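Local coordinates for protein Exo-poly-alpha-D-galacturonosidase (Thermotoga maritima, PDB 3JUR) that probably hydrolyses polygalacturonate, the backbone of pectin, as an exo-acting glycoside hydrolase of family 28, at residues 405-410 and 426-431; 256-261 and 290-295; 240-245 and 262-267; 225-230 and 250-255. All coordinates share one frame; numbering follows the deposited sequence.

All four contacts join one coil of a beta-helix to the next by near-parallel backbone pairing. Contacts 2, 3 and 4 cluster and touch one another, their centres about 13 to 15 Å apart, whereas contact 1 lies farther toward the C-terminal end, its centre about 26 Å from that of contact 2. Contact 3 is wholly buried near the middle of the chain, and its I241 packs on I226 and I251 of contact 4. Contacts 1, 2 and 4 are only partly buried, with mostly apolar residues inside and polar ones at the corners; in contact 1 I409 and I430 face a second subunit. Contact 2 differs most: hydroxyls, carboxylates and water replace the regular ladder, and S295 meets S262 of contact 3.

Contact 1 of 4, residues 405-410 and 426-431; sequences ISDTII and MENVIM
N428 and D407 meet side chain to side chain where each segment turns its corner. N428 ND2 donates a nearly straight bond to D407 OD1 at 3.0 Å; the oxygen lies in the amide plane, but the amide approaches from above the carboxylate, the two planes being 67° apart. N428 OD1 is held by R435, which fixes the amide's orientation. On the buried face, M426 bends at chi3 (83°) so that its CE swings against I405 CG2, 3.7 Å away, while V429 CG1 meets the same CG2 crosswise. M431 also reaches across, its CE 3.6 Å from I410 CD1. On the other face, I409 and I430 lie side by side, I409 CG2 at 4.1 Å from I430 CB, and pack on N432 and G433 of a second subunit. Behind these side chains runs the backbone ladder: E427 N donates to I405 O at 2.9 Å and D407 N to E427 O; past the corner, I430 N binds T408 O at 2.9 Å and I410 N binds I430 O. D407 and N428 both take left-handed backbone conformations, giving successive coils the same bend. T408 OG1 steadies this turn by donating to S406 O at 2.8 Å, and it also bonds L381 N. Such in-register stacking of strand, corner and strand, with each residue set on its counterpart in the next coil, is the hallmark of the right-handed parallel beta-helix of family 28.

Contact 2 of 4, residues 256-261 and 290-295; sequences FDTGDD and VISQAS
The backbones pair in parallel at F256 and V290, where I291 N makes a weak bond to F256 O at 3.1 Å, and then both strands give way to loops running on together. Inside, V290 CG2 packs obliquely on the F256 ring, 3.7 Å from CD2. D257 turns its CG anti to the backbone N (chi1 -174°), and OD1 receives S292 OG at 2.8 Å on its anti lone pair. The same oxygen takes a proton from a water at 2.7 Å that accepts in turn from A294 N. An alanine at D257 would remove both of these bonds and would probably loosen the turn that carries S292 and A294. A294 CB presses on T258 O at 3.2 Å, a tight fit. T258 OG1, in the crowded position between its backbone N and carbonyl carbon, donates to D260 O at 2.9 Å; S262 OG is bonded to both T258 OG1 and S295 OG. D260 OD1 accepts D261 N, and D261 forms salt bridges with R327 and K329. The Gly-Asp-Asp sequence of 259-261, close to D239, H296, R327 and K329, is consistent with the active site of family 28 polygalacturonases.

Contact 3 of 4, residues 240-245 and 262-267; sequences GIDPES and SVVIKS
Backbone hydrogen bonds supply the framework, since 240-245 and 262-267 run nearly the same way, their end-to-end directions 15° apart. I241 takes part twice: its N donates to S262 O at 2.9 Å, and its O accepts V264 N at 2.8 Å along a nearly straight line. K266 then continues the pattern, its N donating to P243 O and its O accepting S245 N from above the carbonyl plane. Between these pairs P243 has no N-H to offer, and its CD instead sits 3.0 Å from V264 O.

Apolar contacts fill one side, where P243 CG meets I265 CG1 obliquely at 4.2 Å and I241 and V263 both pack on I251. Mostly polar groups gather on the other, with V264 among them. D242 and K266 point the same way, and D242 OD1 touches K266 CE at 3.2 Å; K266 NZ is 4.4 Å from D242 OD1, beyond a salt bridge, and is paired with E304, while both side chains pack on W214. E244, with CG anti to the backbone N (chi1 -173°), lays that carbon obliquely near K266 CB at 4.0 Å and sends OE2 to H217. An alanine at E244 would lose the bond to H217 and the carbons beside K266, and would probably leave H217 less firmly placed and the K266 chain less well packed. S245 OG and S267 OG are satisfied by V278 O and G308 O. Hydrogen-bonded coil-to-coil stacking of this kind, entirely enclosed, is that of a beta-helix wall.

Contact 4 of 4, residues 225-230 and 250-255; sequences IIRNIE and LIEKCR
I225 opens the first strand beside L250, the short strand axes being 4.9 Å apart and only 2° from parallel. I226 is held through both its N and its O: the N donates to L250 O at 2.9 Å, and the O accepts E252 N. R227 lays its CB 3.9 Å from E252 CG, but the charged ends meet through water: this water accepts from R227 NH2 at 2.6 Å, in the guanidinium plane, and donates to E252 OE2 at 2.9 Å. Stronger partners lie outside, E204 and E20 for R227 and R286 for E252. At N228 the chain turns in a left-handed conformation, as does K253 beside it; N228 N binds E252 O at 3.2 Å, and ND2 rests on K253 CB. I229 holds CG1 in the crowded position (chi1 68°), setting it against C254 SG at 3.5 Å, while its O receives R255 N. E230 then runs alongside R255, with CG to CG at 3.7 Å, though the charged ends do not meet. The two segments lie between strand 201-204 and strand 280-291 of the adjoining coils; I226 and I229 face inward onto V203 and I216, and R255 packs on L289 of a second subunit.

Contact 1 of 4, residues 405-410 and 426-431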
# COMPACT_ATOMS: atom_id res chain seq x y z
N ILE D 405 -2.38 -10.36 -15.44
CA ILE D 405 -3.28 -9.43 -14.77
C ILE D 405 -2.56 -8.09 -14.63
O ILE D 405 -1.47 -8.02 -14.06
CB ILE D 405 -3.73 -9.97 -13.39
CG1 ILE D 405 -4.37 -11.35 -13.55
CG2 ILE D 405 -4.70 -9.00 -12.72
CD1 ILE D 405 -4.60 -12.10 -12.25
N SER D 406 -3.16 -7.02 -15.16
CA SER D 406 -2.50 -5.73 -15.14
C SER D 406 -3.45 -4.57 -14.89
O SER D 406 -4.66 -4.67 -15.15
CB SER D 406 -1.71 -5.52 -16.43
OG SER D 406 -2.57 -5.68 -17.54
N ASP D 407 -2.90 -3.47 -14.37
CA ASP D 407 -3.67 -2.26 -14.07
C ASP D 407 -4.94 -2.59 -13.28
O ASP D 407 -6.02 -2.11 -13.60
CB ASP D 407 -4.02 -1.51 -15.36
CG ASP D 407 -2.81 -1.18 -16.21
OD1 ASP D 407 -1.68 -1.08 -15.66
OD2 ASP D 407 -2.98 -0.99 -17.43
N THR D 408 -4.79 -3.42 -12.26
CA THR D 408 -5.93 -4.04 -11.58
C THR D 408 -5.85 -3.85 -10.07
O THR D 408 -4.77 -3.92 -9.48
CB THR D 408 -6.03 -5.54 -11.99
OG1 THR D 408 -6.51 -5.63 -13.34
CG2 THR D 408 -6.97 -6.34 -11.07
N ILE D 409 -7.01 -3.60 -9.46
CA ILE D 409 -7.13 -3.43 -8.02
C ILE D 409 -8.16 -4.43 -7.50
O ILE D 409 -9.31 -4.43 -7.96
CB ILE D 409 -7.59 -1.99 -7.64
CG1 ILE D 409 -6.66 -0.94 -8.27
CG2 ILE D 409 -7.63 -1.81 -6.10
CD1 ILE D 409 -7.18 0.49 -8.23
N ILE D 410 -7.76 -5.27 -6.56
CA ILE D 410 -8.68 -6.19 -5.88
C ILE D 410 -8.55 -6.00 -4.37
O ILE D 410 -7.45 -6.15 -3.81
CB ILE D 410 -8.46 -7.68 -6.26
CG1 ILE D 410 -8.55 -7.87 -7.78
CG2 ILE D 410 -9.47 -8.59 -5.54
CD1 ILE D 410 -8.07 -9.21 -8.27
N MET D 426 1.71 -10.47 -13.12
CA MET D 426 0.95 -9.29 -12.71
C MET D 426 1.81 -8.04 -12.92
O MET D 426 3.00 -8.04 -12.58
CB MET D 426 0.49 -9.40 -11.26
CG MET D 426 -0.29 -10.69 -10.95
SD MET D 426 -1.15 -10.69 -9.36
CE MET D 426 -2.65 -9.84 -9.80
N GLU D 427 1.22 -7.00 -13.50
CA GLU D 427 1.91 -5.74 -13.74
C GLU D 427 1.04 -4.58 -13.27
O GLU D 427 -0.12 -4.49 -13.66
CB GLU D 427 2.28 -5.60 -15.22
CG GLU D 427 3.24 -6.68 -15.71
CD GLU D 427 3.80 -6.43 -17.11
OE1 GLU D 427 3.51 -5.36 -17.71
OE2 GLU D 427 4.54 -7.31 -17.62
N ASN D 428 1.59 -3.70 -12.42
CA ASN D 428 0.83 -2.58 -11.85
C ASN D 428 -0.50 -3.02 -11.21
O ASN D 428 -1.59 -2.62 -11.65
CB ASN D 428 0.63 -1.46 -12.90
CG ASN D 428 -0.08 -0.23 -12.34
OD1 ASN D 428 0.18 0.17 -11.20
ND2 ASN D 428 -0.98 0.37 -13.13
N VAL D 429 -0.40 -3.86 -10.18
CA VAL D 429 -1.59 -4.37 -9.46
C VAL D 429 -1.57 -4.00 -7.98
O VAL D 429 -0.51 -3.92 -7.36
CB VAL D 429 -1.75 -5.92 -9.56
CG1 VAL D 429 -2.01 -6.37 -10.99
CG2 VAL D 429 -0.53 -6.63 -8.97
N ILE D 430 -2.76 -3.76 -7.45
CA ILE D 430 -2.95 -3.58 -6.02
C ILE D 430 -3.83 -4.73 -5.56
O ILE D 430 -4.91 -4.96 -6.11
CB ILE D 430 -3.56 -2.19 -5.67
CG1 ILE D 430 -2.68 -1.06 -6.21
CG2 ILE D 430 -3.78 -2.06 -4.15
CD1 ILE D 430 -3.24 0.37 -6.02
N MET D 431 -3.35 -5.48 -4.57
CA MET D 431 -4.06 -6.64 -4.04
C MET D 431 -4.11 -6.55 -2.54
O MET D 431 -3.08 -6.64 -1.89
CB MET D 431 -3.34 -7.93 -4.43
CG MET D 431 -3.59 -8.38 -5.83
SD MET D 431 -3.59 -10.18 -5.92
CE MET D 431 -4.78 -10.35 -7.23

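Contact 2 of 4, residues 256-261 and 290-295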
# COMPACT_ATOMS: atom_id res chain seq x y z
N PHE D 256 -28.72 -9.55 -15.77
CA PHE D 256 -28.73 -10.95 -15.34
C PHE D 256 -28.90 -11.14 -13.84
O PHE D 256 -28.21 -10.51 -13.03
CB PHE D 256 -27.41 -11.65 -15.69
CG PHE D 256 -27.07 -11.65 -17.16
CD1 PHE D 256 -27.43 -12.72 -17.97
CD2 PHE D 256 -26.34 -10.60 -17.71
CE1 PHE D 256 -27.10 -12.72 -19.32
CE2 PHE D 256 -25.99 -10.60 -19.05
CZ PHE D 256 -26.38 -11.65 -19.86
N ASP D 257 -29.82 -12.04 -13.49
CA ASP D 257 -29.88 -12.66 -12.18
C ASP D 257 -30.08 -14.16 -12.45
O ASP D 257 -31.18 -14.58 -12.86
CB ASP D 257 -31.04 -12.09 -11.37
CG ASP D 257 -31.06 -12.59 -9.93
OD1 ASP D 257 -30.16 -13.34 -9.51
OD2 ASP D 257 -32.00 -12.20 -9.21
N THR D 258 -29.02 -14.95 -12.25
CA THR D 258 -29.02 -16.35 -12.71
C THR D 258 -28.77 -17.36 -11.59
O THR D 258 -28.14 -17.04 -10.59
CB THR D 258 -27.99 -16.58 -13.84
OG1 THR D 258 -26.67 -16.21 -13.40
CG2 THR D 258 -28.34 -15.77 -15.06
N GLY D 259 -29.28 -18.57 -11.79
CA GLY D 259 -29.14 -19.65 -10.82
C GLY D 259 -27.82 -20.39 -10.94
O GLY D 259 -27.42 -21.10 -10.03
N ASP D 260 -27.15 -20.22 -12.07
CA ASP D 260 -25.84 -20.81 -12.27
C ASP D 260 -24.96 -19.76 -12.95
O ASP D 260 -25.11 -18.56 -12.69
CB ASP D 260 -25.97 -22.10 -13.10
CG ASP D 260 -24.89 -23.13 -12.79
OD1 ASP D 260 -23.75 -22.96 -13.29
OD2 ASP D 260 -25.17 -24.11 -12.07
N ASP D 261 -24.06 -20.19 -13.83
CA ASP D 261 -23.21 -19.26 -14.57
C ASP D 261 -24.04 -18.27 -15.40
O ASP D 261 -25.05 -18.66 -16.00
CB ASP D 261 -22.26 -20.05 -15.48
CG ASP D 261 -21.33 -20.97 -14.69
OD1 ASP D 261 -20.80 -20.54 -13.65
OD2 ASP D 261 -21.13 -22.13 -15.12
N VAL D 290 -24.71 -7.71 -14.18
CA VAL D 290 -25.15 -8.87 -13.41
C VAL D 290 -25.28 -8.44 -11.95
O VAL D 290 -24.29 -8.06 -11.33
CB VAL D 290 -24.15 -10.07 -13.52
CG1 VAL D 290 -24.68 -11.31 -12.77
CG2 VAL D 290 -23.86 -10.40 -14.99
N ILE D 291 -26.49 -8.46 -11.41
CA ILE D 291 -26.67 -8.29 -9.96
C ILE D 291 -27.33 -9.56 -9.46
O ILE D 291 -28.54 -9.76 -9.62
CB ILE D 291 -27.50 -7.04 -9.58
CG1 ILE D 291 -26.89 -5.77 -10.20
CG2 ILE D 291 -27.63 -6.92 -8.06
CD1 ILE D 291 -27.74 -4.50 -10.01
N SER D 292 -26.51 -10.44 -8.89
CA SER D 292 -26.95 -11.81 -8.67
C SER D 292 -26.12 -12.54 -7.62
O SER D 292 -25.03 -13.04 -7.90
CB SER D 292 -26.91 -12.57 -10.00
OG SER D 292 -27.43 -13.88 -9.86
N GLN D 293 -26.66 -12.61 -6.40
CA GLN D 293 -26.10 -13.44 -5.34
C GLN D 293 -25.97 -14.90 -5.79
O GLN D 293 -24.97 -15.56 -5.48
CB GLN D 293 -27.00 -13.36 -4.10
CG GLN D 293 -26.53 -14.22 -2.95
CD GLN D 293 -25.86 -13.41 -1.87
OE1 GLN D 293 -26.49 -13.07 -0.86
NE2 GLN D 293 -24.58 -13.07 -2.07
N ALA D 294 -26.97 -15.37 -6.53
CA ALA D 294 -27.04 -16.77 -6.96
C ALA D 294 -26.06 -17.15 -8.09
O ALA D 294 -25.75 -18.33 -8.25
CB ALA D 294 -28.48 -17.12 -7.36
N SER D 295 -25.59 -16.17 -8.86
CA SER D 295 -24.73 -16.44 -10.02
C SER D 295 -23.43 -17.13 -9.64
O SER D 295 -22.73 -16.69 -8.73
CB SER D 295 -24.43 -15.16 -10.81
OG SER D 295 -23.54 -15.43 -11.88
O HOH W 1 -29.59 -13.87 -6.97
O HOH W 2 -26.64 -20.59 -6.98

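Contact 3 of 4, residues 240-245 and 262-267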
# COMPACT_ATOMS: atom_id res chain seq x y z
N GLY D 240 -27.68 -18.11 -17.83
CA GLY D 240 -28.30 -17.01 -18.57
C GLY D 240 -28.15 -17.20 -20.07
O GLY D 240 -29.13 -17.45 -20.78
N ILE D 241 -26.92 -17.08 -20.55
CA ILE D 241 -26.61 -17.26 -21.96
C ILE D 241 -25.43 -18.22 -22.13
O ILE D 241 -24.35 -17.98 -21.56
CB ILE D 241 -26.32 -15.92 -22.68
CG1 ILE D 241 -27.49 -14.93 -22.50
CG2 ILE D 241 -26.04 -16.16 -24.17
CD1 ILE D 241 -27.18 -13.51 -22.96
N ASP D 242 -25.67 -19.28 -22.91
CA ASP D 242 -24.68 -20.33 -23.20
C ASP D 242 -24.32 -20.42 -24.68
O ASP D 242 -24.86 -21.27 -25.39
CB ASP D 242 -25.22 -21.70 -22.78
CG ASP D 242 -25.61 -21.75 -21.33
OD1 ASP D 242 -24.86 -22.40 -20.57
OD2 ASP D 242 -26.65 -21.17 -20.97
N PRO D 243 -23.41 -19.56 -25.16
CA PRO D 243 -22.97 -19.71 -26.55
C PRO D 243 -22.16 -21.01 -26.71
O PRO D 243 -21.06 -21.13 -26.14
CB PRO D 243 -22.06 -18.49 -26.78
CG PRO D 243 -22.38 -17.55 -25.67
CD PRO D 243 -22.76 -18.41 -24.51
N GLU D 244 -22.70 -21.96 -27.47
CA GLU D 244 -22.07 -23.26 -27.64
C GLU D 244 -21.69 -23.55 -29.09
O GLU D 244 -22.56 -23.70 -29.95
CB GLU D 244 -22.95 -24.38 -27.06
CG GLU D 244 -22.26 -25.73 -27.04
CD GLU D 244 -22.81 -26.70 -26.00
OE1 GLU D 244 -22.06 -27.64 -25.66
OE2 GLU D 244 -23.98 -26.55 -25.54
N SER D 245 -20.38 -23.63 -29.34
CA SER D 245 -19.79 -23.74 -30.69
C SER D 245 -20.28 -22.64 -31.64
O SER D 245 -20.52 -22.89 -32.82
CB SER D 245 -19.98 -25.14 -31.29
OG SER D 245 -19.19 -26.10 -30.63
N SER D 262 -23.64 -17.00 -15.43
CA SER D 262 -24.43 -15.98 -16.12
C SER D 262 -24.22 -15.99 -17.63
O SER D 262 -25.16 -16.23 -18.39
CB SER D 262 -24.17 -14.59 -15.53
OG SER D 262 -24.67 -14.49 -14.21
N VAL D 263 -22.99 -15.73 -18.07
CA VAL D 263 -22.63 -15.87 -19.47
C VAL D 263 -21.54 -16.95 -19.54
O VAL D 263 -20.46 -16.78 -18.97
CB VAL D 263 -22.13 -14.54 -20.07
CG1 VAL D 263 -21.66 -14.73 -21.53
CG2 VAL D 263 -23.22 -13.48 -19.99
N VAL D 264 -21.85 -18.05 -20.22
CA VAL D 264 -21.01 -19.25 -20.22
C VAL D 264 -20.70 -19.70 -21.63
O VAL D 264 -21.59 -20.16 -22.34
CB VAL D 264 -21.72 -20.47 -19.60
CG1 VAL D 264 -20.74 -21.26 -18.77
CG2 VAL D 264 -22.97 -20.07 -18.82
N ILE D 265 -19.43 -19.63 -22.01
CA ILE D 265 -19.06 -20.02 -23.36
C ILE D 265 -18.61 -21.48 -23.39
O ILE D 265 -17.77 -21.90 -22.58
CB ILE D 265 -18.01 -19.08 -23.94
CG1 ILE D 265 -18.57 -17.65 -23.91
CG2 ILE D 265 -17.68 -19.47 -25.38
CD1 ILE D 265 -17.53 -16.61 -23.83
N LYS D 266 -19.20 -22.24 -24.31
CA LYS D 266 -19.05 -23.70 -24.39
C LYS D 266 -18.83 -24.16 -25.83
O LYS D 266 -18.89 -23.35 -26.76
CB LYS D 266 -20.28 -24.39 -23.79
CG LYS D 266 -20.60 -23.99 -22.35
CD LYS D 266 -21.85 -24.70 -21.85
CE LYS D 266 -22.24 -24.24 -20.44
NZ LYS D 266 -21.34 -24.79 -19.39
N SER D 267 -18.54 -25.45 -26.01
CA SER D 267 -18.31 -26.04 -27.34
C SER D 267 -18.33 -27.58 -27.33
O SER D 267 -17.57 -28.23 -28.06
CB SER D 267 -17.00 -25.53 -27.96
OG SER D 267 -15.89 -25.84 -27.15

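Contact 4 of 4, residues 225-230 and 250-255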
# COMPACT_ATOMS: atom_id res chain seq x y z
N ILE D 225 -26.88 -11.84 -32.06
CA ILE D 225 -26.93 -10.65 -31.22
C ILE D 225 -27.97 -10.85 -30.10
O ILE D 225 -29.13 -11.16 -30.36
CB ILE D 225 -27.29 -9.37 -32.03
CG1 ILE D 225 -26.21 -9.07 -33.08
CG2 ILE D 225 -27.48 -8.17 -31.12
CD1 ILE D 225 -26.67 -8.10 -34.19
N ILE D 226 -27.52 -10.69 -28.86
CA ILE D 226 -28.43 -10.68 -27.72
C ILE D 226 -28.18 -9.38 -26.98
O ILE D 226 -27.07 -9.11 -26.51
CB ILE D 226 -28.24 -11.91 -26.81
CG1 ILE D 226 -28.46 -13.19 -27.61
CG2 ILE D 226 -29.22 -11.87 -25.63
CD1 ILE D 226 -27.71 -14.38 -27.07
N ARG D 227 -29.22 -8.56 -26.91
CA ARG D 227 -29.05 -7.19 -26.47
C ARG D 227 -30.28 -6.70 -25.74
O ARG D 227 -31.41 -7.03 -26.11
CB ARG D 227 -28.68 -6.33 -27.70
CG ARG D 227 -29.51 -5.10 -27.96
CD ARG D 227 -30.12 -5.14 -29.36
NE ARG D 227 -29.16 -4.90 -30.44
CZ ARG D 227 -29.49 -4.60 -31.70
NH1 ARG D 227 -30.76 -4.49 -32.07
NH2 ARG D 227 -28.54 -4.41 -32.59
N ASN D 228 -30.06 -5.93 -24.68
CA ASN D 228 -31.13 -5.33 -23.87
C ASN D 228 -32.22 -6.29 -23.38
O ASN D 228 -33.40 -5.94 -23.32
CB ASN D 228 -31.75 -4.11 -24.59
CG ASN D 228 -30.74 -2.99 -24.79
OD1 ASN D 228 -30.15 -2.86 -25.87
ND2 ASN D 228 -30.50 -2.20 -23.74
N ILE D 229 -31.81 -7.51 -23.02
CA ILE D 229 -32.71 -8.46 -22.40
C ILE D 229 -32.47 -8.55 -20.89
O ILE D 229 -31.42 -8.13 -20.39
CB ILE D 229 -32.60 -9.88 -23.02
CG1 ILE D 229 -31.25 -10.52 -22.70
CG2 ILE D 229 -32.87 -9.84 -24.52
CD1 ILE D 229 -31.32 -12.00 -22.51
N GLU D 230 -33.45 -9.07 -20.16
CA GLU D 230 -33.27 -9.38 -18.76
C GLU D 230 -33.52 -10.86 -18.48
O GLU D 230 -34.58 -11.38 -18.81
CB GLU D 230 -34.16 -8.52 -17.87
CG GLU D 230 -33.89 -8.79 -16.38
CD GLU D 230 -34.77 -8.02 -15.43
OE1 GLU D 230 -35.56 -7.16 -15.87
OE2 GLU D 230 -34.67 -8.28 -14.21
N LEU D 250 -22.43 -11.14 -30.28
CA LEU D 250 -22.41 -9.98 -29.41
C LEU D 250 -23.47 -10.12 -28.33
O LEU D 250 -24.63 -10.44 -28.61
CB LEU D 250 -22.64 -8.69 -30.22
CG LEU D 250 -22.88 -7.39 -29.46
CD1 LEU D 250 -21.65 -6.98 -28.62
CD2 LEU D 250 -23.27 -6.28 -30.44
N ILE D 251 -23.06 -9.91 -27.09
CA ILE D 251 -23.97 -9.86 -25.94
C ILE D 251 -23.70 -8.53 -25.27
O ILE D 251 -22.60 -8.30 -24.75
CB ILE D 251 -23.70 -11.01 -24.92
CG1 ILE D 251 -23.83 -12.38 -25.59
CG2 ILE D 251 -24.65 -10.88 -23.73
CD1 ILE D 251 -23.21 -13.55 -24.79
N GLU D 252 -24.69 -7.64 -25.29
CA GLU D 252 -24.49 -6.28 -24.79
C GLU D 252 -25.74 -5.72 -24.11
O GLU D 252 -26.86 -6.10 -24.46
CB GLU D 252 -24.00 -5.35 -25.91
CG GLU D 252 -25.02 -5.04 -27.01
CD GLU D 252 -24.56 -3.94 -27.96
OE1 GLU D 252 -23.39 -3.49 -27.85
OE2 GLU D 252 -25.36 -3.51 -28.83
N LYS D 253 -25.52 -4.84 -23.14
CA LYS D 253 -26.60 -4.10 -22.47
C LYS D 253 -27.66 -4.98 -21.80
O LYS D 253 -28.80 -4.55 -21.61
CB LYS D 253 -27.25 -3.11 -23.46
CG LYS D 253 -26.46 -1.82 -23.67
CD LYS D 253 -26.90 -0.75 -22.66
CE LYS D 253 -25.72 0.10 -22.18
NZ LYS D 253 -25.35 1.16 -23.16
N CYS D 254 -27.29 -6.21 -21.45
CA CYS D 254 -28.21 -7.14 -20.79
C CYS D 254 -28.12 -7.09 -19.26
O CYS D 254 -27.09 -6.69 -18.70
CB CYS D 254 -27.98 -8.58 -21.28
SG CYS D 254 -28.16 -8.83 -23.07
N ARG D 255 -29.21 -7.49 -18.60
CA ARG D 255 -29.29 -7.61 -17.15
C ARG D 255 -29.50 -9.08 -16.76
O ARG D 255 -30.35 -9.76 -17.34
CB ARG D 255 -30.45 -6.76 -16.60
CG ARG D 255 -30.84 -7.10 -15.16
CD ARG D 255 -30.22 -6.17 -14.13
NE ARG D 255 -31.20 -5.17 -13.70
CZ ARG D 255 -31.77 -5.13 -12.50
NH1 ARG D 255 -31.45 -6.02 -11.56
NH2 ARG D 255 -32.66 -4.19 -12.24
O HOH W 3 -26.30 -4.55 -31.35